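Beta-galacturonidase (Eisenbergiella tayi, PDB 6NCW) hydrolyses beta-galacturonides as a gut-bacterial glycoside hydrolase of family 2, and probably has some beta-glucuronidase activity. Local coordinates at residues 222-230 with 322-330; 509-517 with 527-537. All coordinates share one frame; numbering follows the deposited sequence.

Overall arrangement
Following the chain from its N terminus, the immunoglobulin-like beta-sandwich comes before the TIM barrel, and contact 1 joins the two: residues 222-230, the turn between strands 223-224 and 227-238 of the sandwich, meet residues 322-330, where helix 317-326 gives way to barrel strand 329-333. The loop it closes spans 91 residues and includes the first strands of the barrel. Contact 2 lies wholly within the barrel domain, where residues 509-517, leaving strand 504-509, pair with 527-537 after only nine residues. The two are in series, neither nesting nor crossing; the centres of contacts 1 and 2 lie about 27 Å apart. Contact 1 thus ties domain to domain, whereas contact 2 places Asn-530 and Lys-532 of the galacturonate-binding site.

Contact 1. Residues 222-230 with 322-330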
loop_
_atom_site.group_PDB
_atom_site.type_symbol
_atom_site.label_atom_id
_atom_site.label_comp_id
_atom_site.label_asym_id
_atom_site.label_seq_id
_atom_site.Cartn_x
_atom_site.Cartn_y
_atom_site.Cartn_z
ATOM N N CYS A 222 25.790 0.436 41.669
ATOM C CA CYS A 222 25.797 -0.412 40.486
ATOM C C CYS A 222 25.149 0.264 39.284
ATOM O O CYS A 222 24.166 1.001 39.407
ATOM C CB CYS A 222 25.059 -1.732 40.769
ATOM S SG CYS A 222 25.913 -2.782 41.978
ATOM N N TRP A 223 25.714 -0.004 38.114
ATOM C CA TRP A 223 24.999 0.141 36.857
ATOM C C TRP A 223 24.392 -1.213 36.519
ATOM O O TRP A 223 25.058 -2.248 36.644
ATOM C CB TRP A 223 25.934 0.608 35.740
ATOM C CG TRP A 223 25.241 0.901 34.413
ATOM C CD1 TRP A 223 24.848 2.130 33.948
ATOM C CD2 TRP A 223 24.879 -0.043 33.396
ATOM N NE1 TRP A 223 24.260 2.006 32.712
ATOM C CE2 TRP A 223 24.264 0.684 32.348
ATOM C CE3 TRP A 223 25.011 -1.431 33.266
ATOM C CZ2 TRP A 223 23.780 0.069 31.188
ATOM C CZ3 TRP A 223 24.536 -2.042 32.105
ATOM C CH2 TRP A 223 23.929 -1.284 31.085
ATOM N N SER A 224 23.129 -1.206 36.109
ATOM C CA SER A 224 22.459 -2.416 35.659
ATOM C C SER A 224 21.242 -2.006 34.853
ATOM O O SER A 224 20.813 -0.847 34.924
ATOM C CB SER A 224 22.036 -3.298 36.842
ATOM O OG SER A 224 20.864 -2.760 37.420
ATOM N N PRO A 225 20.673 -2.929 34.066
ATOM C CA PRO A 225 19.425 -2.617 33.345
ATOM C C PRO A 225 18.349 -2.004 34.216
ATOM O O PRO A 225 17.670 -1.078 33.769
ATOM C CB PRO A 225 19.001 -3.983 32.800
ATOM C CG PRO A 225 20.306 -4.688 32.550
ATOM C CD PRO A 225 21.300 -4.167 33.575
ATOM N N GLU A 226 18.185 -2.478 35.458
ATOM C CA GLU A 226 17.152 -1.950 36.348
ATOM C C GLU A 226 17.527 -0.614 36.968
ATOM O O GLU A 226 16.636 0.115 37.416
ATOM C CB GLU A 226 16.853 -2.922 37.493
ATOM C CG GLU A 226 16.857 -4.380 37.098
ATOM C CD GLU A 226 18.244 -4.970 37.202
ATOM O OE1 GLU A 226 18.878 -4.887 38.285
ATOM O OE2 GLU A 226 18.705 -5.513 36.196
ATOM N N SER A 227 18.817 -0.295 37.025
ATOM C CA SER A 227 19.291 0.916 37.693
ATOM C C SER A 227 20.549 1.421 36.991
ATOM O O SER A 227 21.678 1.175 37.432
ATOM C CB SER A 227 19.549 0.641 39.173
ATOM O OG SER A 227 19.954 1.818 39.828
ATOM N N PRO A 228 20.392 2.140 35.875
ATOM C CA PRO A 228 21.612 2.510 35.120
ATOM C C PRO A 228 22.304 3.759 35.655
ATOM O O PRO A 228 22.328 4.819 35.017
ATOM C CB PRO A 228 21.072 2.698 33.696
ATOM C CG PRO A 228 19.663 3.128 33.886
ATOM C CD PRO A 228 19.156 2.427 35.119
ATOM N N VAL A 229 22.913 3.637 36.840
ATOM C CA VAL A 229 23.615 4.763 37.453
ATOM C C VAL A 229 24.917 5.028 36.710
ATOM O O VAL A 229 25.710 4.110 36.475
ATOM C CB VAL A 229 23.890 4.476 38.939
ATOM C CG1 VAL A 229 24.749 5.572 39.548
ATOM C CG2 VAL A 229 22.592 4.290 39.695
ATOM N N LEU A 230 25.145 6.289 36.344
ATOM C CA LEU A 230 26.345 6.710 35.639
ATOM C C LEU A 230 27.094 7.760 36.455
ATOM O O LEU A 230 26.501 8.498 37.247
ATOM C CB LEU A 230 26.011 7.293 34.245
ATOM C CG LEU A 230 25.239 6.378 33.290
ATOM C CD1 LEU A 230 24.818 7.123 32.021
ATOM C CD2 LEU A 230 26.108 5.188 32.962
ATOM N N LEU A 322 22.915 6.893 24.837
ATOM C CA LEU A 322 21.505 6.703 25.171
ATOM C C LEU A 322 21.233 5.298 25.696
ATOM O O LEU A 322 20.306 5.106 26.496
ATOM C CB LEU A 322 20.629 7.008 23.959
ATOM C CG LEU A 322 20.555 8.484 23.554
ATOM C CD1 LEU A 322 20.118 8.633 22.080
ATOM C CD2 LEU A 322 19.615 9.260 24.474
ATOM N N CYS A 323 22.019 4.305 25.266
ATOM C CA CYS A 323 21.877 2.966 25.835
ATOM C C CYS A 323 22.411 2.926 27.268
ATOM O O CYS A 323 21.789 2.307 28.140
ATOM C CB CYS A 323 22.598 1.931 24.965
ATOM S SG CYS A 323 21.894 1.658 23.277
ATOM N N ASP A 324 23.569 3.568 27.517
ATOM C CA ASP A 324 24.098 3.734 28.876
ATOM C C ASP A 324 23.051 4.308 29.820
ATOM O O ASP A 324 22.802 3.757 30.898
ATOM C CB ASP A 324 25.322 4.655 28.867
ATOM C CG ASP A 324 26.501 4.065 28.137
ATOM O OD1 ASP A 324 26.542 2.827 27.954
ATOM O OD2 ASP A 324 27.389 4.853 27.733
ATOM N N GLU A 325 22.434 5.438 29.429
ATOM C CA GLU A 325 21.448 6.118 30.269
ATOM C C GLU A 325 20.178 5.309 30.489
ATOM O O GLU A 325 19.488 5.544 31.485
ATOM C CB GLU A 325 21.068 7.472 29.661
ATOM C CG GLU A 325 22.207 8.464 29.702
ATOM C CD GLU A 325 21.905 9.768 28.993
ATOM O OE1 GLU A 325 22.860 10.383 28.478
ATOM O OE2 GLU A 325 20.731 10.195 28.965
ATOM N N GLN A 326 19.833 4.382 29.589
ATOM C CA GLN A 326 18.576 3.655 29.720
ATOM C C GLN A 326 18.762 2.195 30.119
ATOM O O GLN A 326 17.776 1.470 30.253
ATOM C CB GLN A 326 17.767 3.779 28.417
ATOM C CG GLN A 326 17.257 5.221 28.213
ATOM C CD GLN A 326 16.607 5.491 26.832
ATOM O OE1 GLN A 326 15.391 5.523 26.710
ATOM N NE2 GLN A 326 17.424 5.741 25.825
ATOM N N GLY A 327 19.991 1.755 30.362
ATOM C CA GLY A 327 20.204 0.404 30.846
ATOM C C GLY A 327 20.051 -0.657 29.785
ATOM O O GLY A 327 19.666 -1.784 30.098
ATOM N N ILE A 328 20.330 -0.323 28.531
ATOM C CA ILE A 328 20.196 -1.258 27.418
ATOM C C ILE A 328 21.563 -1.883 27.163
ATOM O O ILE A 328 22.549 -1.165 26.995
ATOM C CB ILE A 328 19.651 -0.539 26.168
ATOM C CG1 ILE A 328 18.226 -0.029 26.439
ATOM C CG2 ILE A 328 19.671 -1.461 24.950
ATOM C CD1 ILE A 328 17.684 0.936 25.403
ATOM N N LEU A 329 21.632 -3.215 27.154
ATOM C CA LEU A 329 22.894 -3.910 26.927
ATOM C C LEU A 329 23.244 -3.935 25.442
ATOM O O LEU A 329 22.377 -4.105 24.583
ATOM C CB LEU A 329 22.813 -5.337 27.476
ATOM C CG LEU A 329 22.540 -5.396 28.988
ATOM C CD1 LEU A 329 22.036 -6.765 29.397
ATOM C CD2 LEU A 329 23.808 -5.015 29.751
ATOM N N VAL A 330 24.525 -3.772 25.140
ATOM C CA VAL A 330 24.991 -3.634 23.772
ATOM C C VAL A 330 26.034 -4.708 23.482
ATOM O O VAL A 330 27.004 -4.872 24.227
ATOM C CB VAL A 330 25.554 -2.223 23.500
ATOM C CG1 VAL A 330 26.161 -2.153 22.104
ATOM C CG2 VAL A 330 24.449 -1.194 23.620
HETATM O O HOH W 1 20.775 6.609 33.658
#
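Trp-223, from the immunoglobulin-like sandwich, meets the Schellman motif that ends helix 317-326 of the TIM barrel. Its CG lies anti to the backbone N (chi1 -175°), and the indole edge reaches the helix end, where Trp-223 NE1 donates to Asp-324 O at 2.9 Å. That oxygen lies almost in the ring plane. Tryptophan suits the place because its ring edge carries both an N-H and an apolar rim: Trp-223 CZ3 meets Leu-329 CD2 at 3.9 Å. Packing is tight around Gly-327, whose positive phi turns the chain out of the helix. Glycine fits because Pro-225 O occupies the place a beta carbon would need. The approach is close: Pro-225 CA lies 3.4 Å from Gly-327 O in a CA-H...O contact, and Pro-228 CB 3.6 Å from Gly-327 N. Both prolines are stiff and apolar, Pro-225 in the type I turn 224-227 and Pro-228 centring an inverse gamma turn.

The flank beside Glu-325 is looser and partly hydrated. Leu-230 CD1 meets Glu-325 CG at 3.7 Å, while the carboxylate turns to Arg-250 and Thr-4. Gln-36 of the second subunit donates to Glu-325 O, and a water donates to both this oxygen and Pro-228 O, at 2.7 Å each.

Contact 2. Residues 509-517 with 527-537; sequences IWQFCDVRV and RTMNNKGIVDE
With CG anti to the backbone N in both Trp-510 (chi1 -180°) and Asn-530 (chi1 -175°), the indole and the amide converge across the pairing of 509-517 with 527-537. Trp-510 NE1 donates to Asn-530 OD1 at 3.1 Å; the oxygen lies near the ring plane, yet the N-H arrives above the carbonyl plane. From the opposite face of that plane Lys-532 N closes an Asx turn on the same oxygen, and Gln-511 NE2 adds a weak bond. Asparagine suits this post: OD1 collects donors while ND2 is given to Asp-131. Lys-532 passes obliquely across the indole edge, its CB and CD each 3.5 Å from Trp-510 CD1, and carries NZ to Tyr-434.

Next to this cluster the backbones pair antiparallel, Val-515 with Asn-530 being the hydrogen-bonded pair. A cis peptide precedes Gln-511, whose N donates to Lys-532 O. Glycine is apt at 533: Gly-533 CA lies 3.3 Å from Gln-511 O, and a beta carbon would run into the 513-514 backbone. Gly-533 N donates to Asp-514 OD1 at 2.8 Å.

Asp-514 OD1 also forms a salt bridge with Lys-542, and Asp-514 OD2 another with Arg-527 NH2 (3.2 Å), their planes 69° apart. The same guanidinium holds Glu-537 end-on and, side-on, Asn-531 OD1. Further along, Arg-516 NH1 donates to Thr-528 O at 3.0 Å, Met-529 SD lies over one face of the Arg-516 guanidinium, and Arg-516 NH2 reaches Tyr-474 of the third subunit.

Asn-530 and Lys-532 bind galacturonate, and glycerol lies beside Trp-510. Donors on opposite faces of the carbonyl plane, with ND2 held by Asp-131, should fix the rotation of the Asn-530 amide. Arg-527, shared by Asp-514 and Glu-537, and Lys-542, at Asp-514, probably offset the acids' charge, consistent with a firmly held part of the galacturonate-binding site.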
loop_
_atom_site.group_PDB
_atom_site.type_symbol
_atom_site.label_atom_id
_atom_site.label_comp_id
_atom_site.label_asym_id
_atom_site.label_seq_id
_atom_site.Cartn_x
_atom_site.Cartn_y
_atom_site.Cartn_z
ATOM N N ILE A 509 16.814 -10.866 17.736
ATOM C CA ILE A 509 15.988 -10.943 16.541
ATOM C C ILE A 509 16.665 -10.215 15.386
ATOM O O ILE A 509 17.151 -9.081 15.529
ATOM C CB ILE A 509 14.595 -10.364 16.833
ATOM C CG1 ILE A 509 13.837 -11.317 17.776
ATOM C CG2 ILE A 509 13.808 -10.205 15.538
ATOM C CD1 ILE A 509 12.663 -10.709 18.469
ATOM N N TRP A 510 16.694 -10.863 14.230
ATOM C CA TRP A 510 17.025 -10.193 12.982
ATOM C C TRP A 510 15.699 -9.838 12.322
ATOM O O TRP A 510 14.993 -10.735 11.852
ATOM C CB TRP A 510 17.870 -11.074 12.053
ATOM C CG TRP A 510 18.167 -10.304 10.803
ATOM C CD1 TRP A 510 17.363 -10.177 9.702
ATOM C CD2 TRP A 510 19.310 -9.444 10.571
ATOM N NE1 TRP A 510 17.945 -9.322 8.787
ATOM C CE2 TRP A 510 19.137 -8.859 9.297
ATOM C CE3 TRP A 510 20.460 -9.130 11.314
ATOM C CZ2 TRP A 510 20.079 -7.982 8.739
ATOM C CZ3 TRP A 510 21.399 -8.261 10.759
ATOM C CH2 TRP A 510 21.194 -7.694 9.479
ATOM N N GLN A 511 15.343 -8.544 12.277
ATOM C CA GLN A 511 16.084 -7.431 12.835
ATOM C C GLN A 511 15.056 -6.382 13.244
ATOM O O GLN A 511 13.872 -6.591 13.089
ATOM C CB GLN A 511 17.112 -6.854 11.833
ATOM C CG GLN A 511 16.491 -6.259 10.569
ATOM C CD GLN A 511 17.503 -5.518 9.689
ATOM O OE1 GLN A 511 18.406 -4.804 10.195
ATOM N NE2 GLN A 511 17.367 -5.690 8.364
ATOM N N PHE A 512 15.509 -5.247 13.773
ATOM C CA PHE A 512 14.574 -4.236 14.258
ATOM C C PHE A 512 13.723 -3.657 13.125
ATOM O O PHE A 512 12.487 -3.671 13.187
ATOM C CB PHE A 512 15.341 -3.117 14.975
ATOM C CG PHE A 512 14.497 -1.917 15.270
ATOM C CD1 PHE A 512 14.803 -0.685 14.720
ATOM C CD2 PHE A 512 13.377 -2.028 16.084
ATOM C CE1 PHE A 512 14.013 0.430 14.995
ATOM C CE2 PHE A 512 12.574 -0.934 16.347
ATOM C CZ PHE A 512 12.895 0.301 15.814
ATOM N N CYS A 513 14.363 -3.096 12.095
ATOM C CA CYS A 513 13.628 -2.385 11.059
ATOM C C CYS A 513 14.109 -2.846 9.694
ATOM O O CYS A 513 15.176 -3.440 9.562
ATOM C CB CYS A 513 13.788 -0.867 11.184
ATOM S SG CYS A 513 15.493 -0.319 10.992
ATOM N N ASP A 514 13.291 -2.608 8.673
ATOM C CA ASP A 514 13.739 -2.907 7.314
ATOM C C ASP A 514 14.861 -1.947 6.941
ATOM O O ASP A 514 14.884 -0.803 7.396
ATOM C CB ASP A 514 12.597 -2.776 6.317
ATOM C CG ASP A 514 11.469 -3.775 6.576
ATOM O OD1 ASP A 514 11.678 -4.827 7.234
ATOM O OD2 ASP A 514 10.352 -3.503 6.111
ATOM N N VAL A 515 15.801 -2.418 6.117
ATOM C CA VAL A 515 17.059 -1.713 5.844
ATOM C C VAL A 515 17.335 -1.732 4.345
ATOM O O VAL A 515 17.211 -2.784 3.708
ATOM C CB VAL A 515 18.254 -2.354 6.581
ATOM C CG1 VAL A 515 19.570 -1.693 6.148
ATOM C CG2 VAL A 515 18.062 -2.313 8.124
ATOM N N ARG A 516 17.742 -0.581 3.790
ATOM C CA ARG A 516 18.158 -0.512 2.392
ATOM C C ARG A 516 19.436 -1.322 2.196
ATOM O O ARG A 516 20.336 -1.284 3.035
ATOM C CB ARG A 516 18.367 0.956 1.984
ATOM C CG ARG A 516 19.016 1.180 0.600
ATOM C CD ARG A 516 18.064 0.819 -0.565
ATOM N NE ARG A 516 16.938 1.760 -0.623
ATOM C CZ ARG A 516 15.730 1.489 -1.098
ATOM N NH1 ARG A 516 15.429 0.257 -1.527
ATOM N NH2 ARG A 516 14.811 2.454 -1.116
ATOM N N VAL A 517 19.517 -2.066 1.084
ATOM C CA VAL A 517 20.707 -2.858 0.752
ATOM C C VAL A 517 21.255 -2.498 -0.631
ATOM O O VAL A 517 20.688 -1.657 -1.341
ATOM C CB VAL A 517 20.406 -4.367 0.824
ATOM C CG1 VAL A 517 19.933 -4.747 2.243
ATOM C CG2 VAL A 517 19.373 -4.729 -0.207
ATOM N N ARG A 527 12.170 -5.160 -2.954
ATOM C CA ARG A 527 12.274 -3.707 -2.841
ATOM C C ARG A 527 13.713 -3.220 -2.672
ATOM O O ARG A 527 13.920 -2.065 -2.269
ATOM C CB ARG A 527 11.425 -3.164 -1.678
ATOM C CG ARG A 527 10.025 -3.795 -1.520
ATOM C CD ARG A 527 9.251 -3.052 -0.431
ATOM N NE ARG A 527 9.837 -3.335 0.867
ATOM C CZ ARG A 527 9.930 -2.462 1.858
ATOM N NH1 ARG A 527 9.454 -1.228 1.705
ATOM N NH2 ARG A 527 10.501 -2.819 3.005
ATOM N N THR A 528 14.715 -4.061 -2.969
ATOM C CA THR A 528 16.118 -3.776 -2.641
ATOM C C THR A 528 16.211 -3.323 -1.178
ATOM O O THR A 528 16.802 -2.286 -0.828
ATOM C CB THR A 528 16.730 -2.751 -3.613
ATOM O OG1 THR A 528 16.576 -3.218 -4.956
ATOM C CG2 THR A 528 18.240 -2.564 -3.384
ATOM N N MET A 529 15.548 -4.105 -0.325
ATOM C CA MET A 529 15.513 -3.919 1.118
ATOM C C MET A 529 15.704 -5.285 1.742
ATOM O O MET A 529 15.313 -6.295 1.151
ATOM C CB MET A 529 14.172 -3.353 1.624
ATOM C CG MET A 529 13.764 -2.020 1.051
ATOM S SD MET A 529 14.707 -0.602 1.663
ATOM C CE MET A 529 14.079 -0.464 3.339
ATOM N N ASN A 530 16.308 -5.313 2.928
ATOM C CA ASN A 530 16.181 -6.467 3.811
ATOM C C ASN A 530 14.886 -6.260 4.583
ATOM O O ASN A 530 14.733 -5.249 5.282
ATOM C CB ASN A 530 17.390 -6.594 4.747
ATOM C CG ASN A 530 17.361 -7.876 5.608
ATOM O OD1 ASN A 530 16.446 -8.085 6.400
ATOM N ND2 ASN A 530 18.383 -8.711 5.468
ATOM N N ASN A 531 13.934 -7.184 4.421
ATOM C CA ASN A 531 12.564 -6.980 4.877
ATOM C C ASN A 531 12.258 -7.687 6.188
ATOM O O ASN A 531 11.079 -7.939 6.488
ATOM C CB ASN A 531 11.575 -7.455 3.806
ATOM C CG ASN A 531 11.741 -6.709 2.509
ATOM O OD1 ASN A 531 11.155 -5.654 2.332
ATOM N ND2 ASN A 531 12.535 -7.258 1.590
ATOM N N LYS A 532 13.278 -8.028 6.968
ATOM C CA LYS A 532 13.042 -8.825 8.157
ATOM C C LYS A 532 12.818 -7.966 9.379
ATOM O O LYS A 532 12.837 -8.483 10.500
ATOM C CB LYS A 532 14.196 -9.797 8.361
ATOM C CG LYS A 532 14.373 -10.744 7.153
ATOM C CD LYS A 532 15.296 -11.908 7.462
ATOM C CE LYS A 532 15.480 -12.818 6.237
ATOM N NZ LYS A 532 16.287 -12.192 5.174
ATOM N N GLY A 533 12.609 -6.665 9.189
ATOM C CA GLY A 533 12.266 -5.820 10.312
ATOM C C GLY A 533 10.982 -6.280 10.977
ATOM O O GLY A 533 10.068 -6.813 10.336
ATOM N N ILE A 534 10.944 -6.119 12.298
ATOM C CA ILE A 534 9.690 -6.180 13.036
ATOM C C ILE A 534 8.900 -4.875 12.873
ATOM O O ILE A 534 7.678 -4.864 13.051
ATOM C CB ILE A 534 10.005 -6.506 14.506
ATOM C CG1 ILE A 534 10.747 -7.872 14.618
ATOM C CG2 ILE A 534 8.741 -6.425 15.389
ATOM C CD1 ILE A 534 10.047 -9.103 13.952
ATOM N N VAL A 535 9.567 -3.767 12.553
ATOM C CA VAL A 535 8.916 -2.559 12.057
ATOM C C VAL A 535 9.460 -2.333 10.651
ATOM O O VAL A 535 10.539 -2.829 10.326
ATOM C CB VAL A 535 9.143 -1.322 12.963
ATOM C CG1 VAL A 535 8.607 -1.567 14.373
ATOM C CG2 VAL A 535 10.647 -0.874 13.005
ATOM N N ASP A 536 8.700 -1.638 9.794
ATOM C CA ASP A 536 9.231 -1.377 8.457
ATOM C C ASP A 536 10.207 -0.193 8.491
ATOM O O ASP A 536 10.540 0.344 9.557
ATOM C CB ASP A 536 8.100 -1.197 7.437
ATOM C CG ASP A 536 7.429 0.169 7.466
ATOM O OD1 ASP A 536 7.605 0.981 8.409
ATOM O OD2 ASP A 536 6.686 0.436 6.492
ATOM N N GLU A 537 10.712 0.206 7.318
ATOM C CA GLU A 537 11.737 1.249 7.322
ATOM C C GLU A 537 11.188 2.559 7.866
ATOM O O GLU A 537 11.955 3.360 8.387
ATOM C CB GLU A 537 12.352 1.448 5.925
ATOM C CG GLU A 537 11.390 1.957 4.822
ATOM C CD GLU A 537 10.629 0.825 4.132
ATOM O OE1 GLU A 537 10.410 -0.226 4.780
ATOM O OE2 GLU A 537 10.254 0.976 2.938
#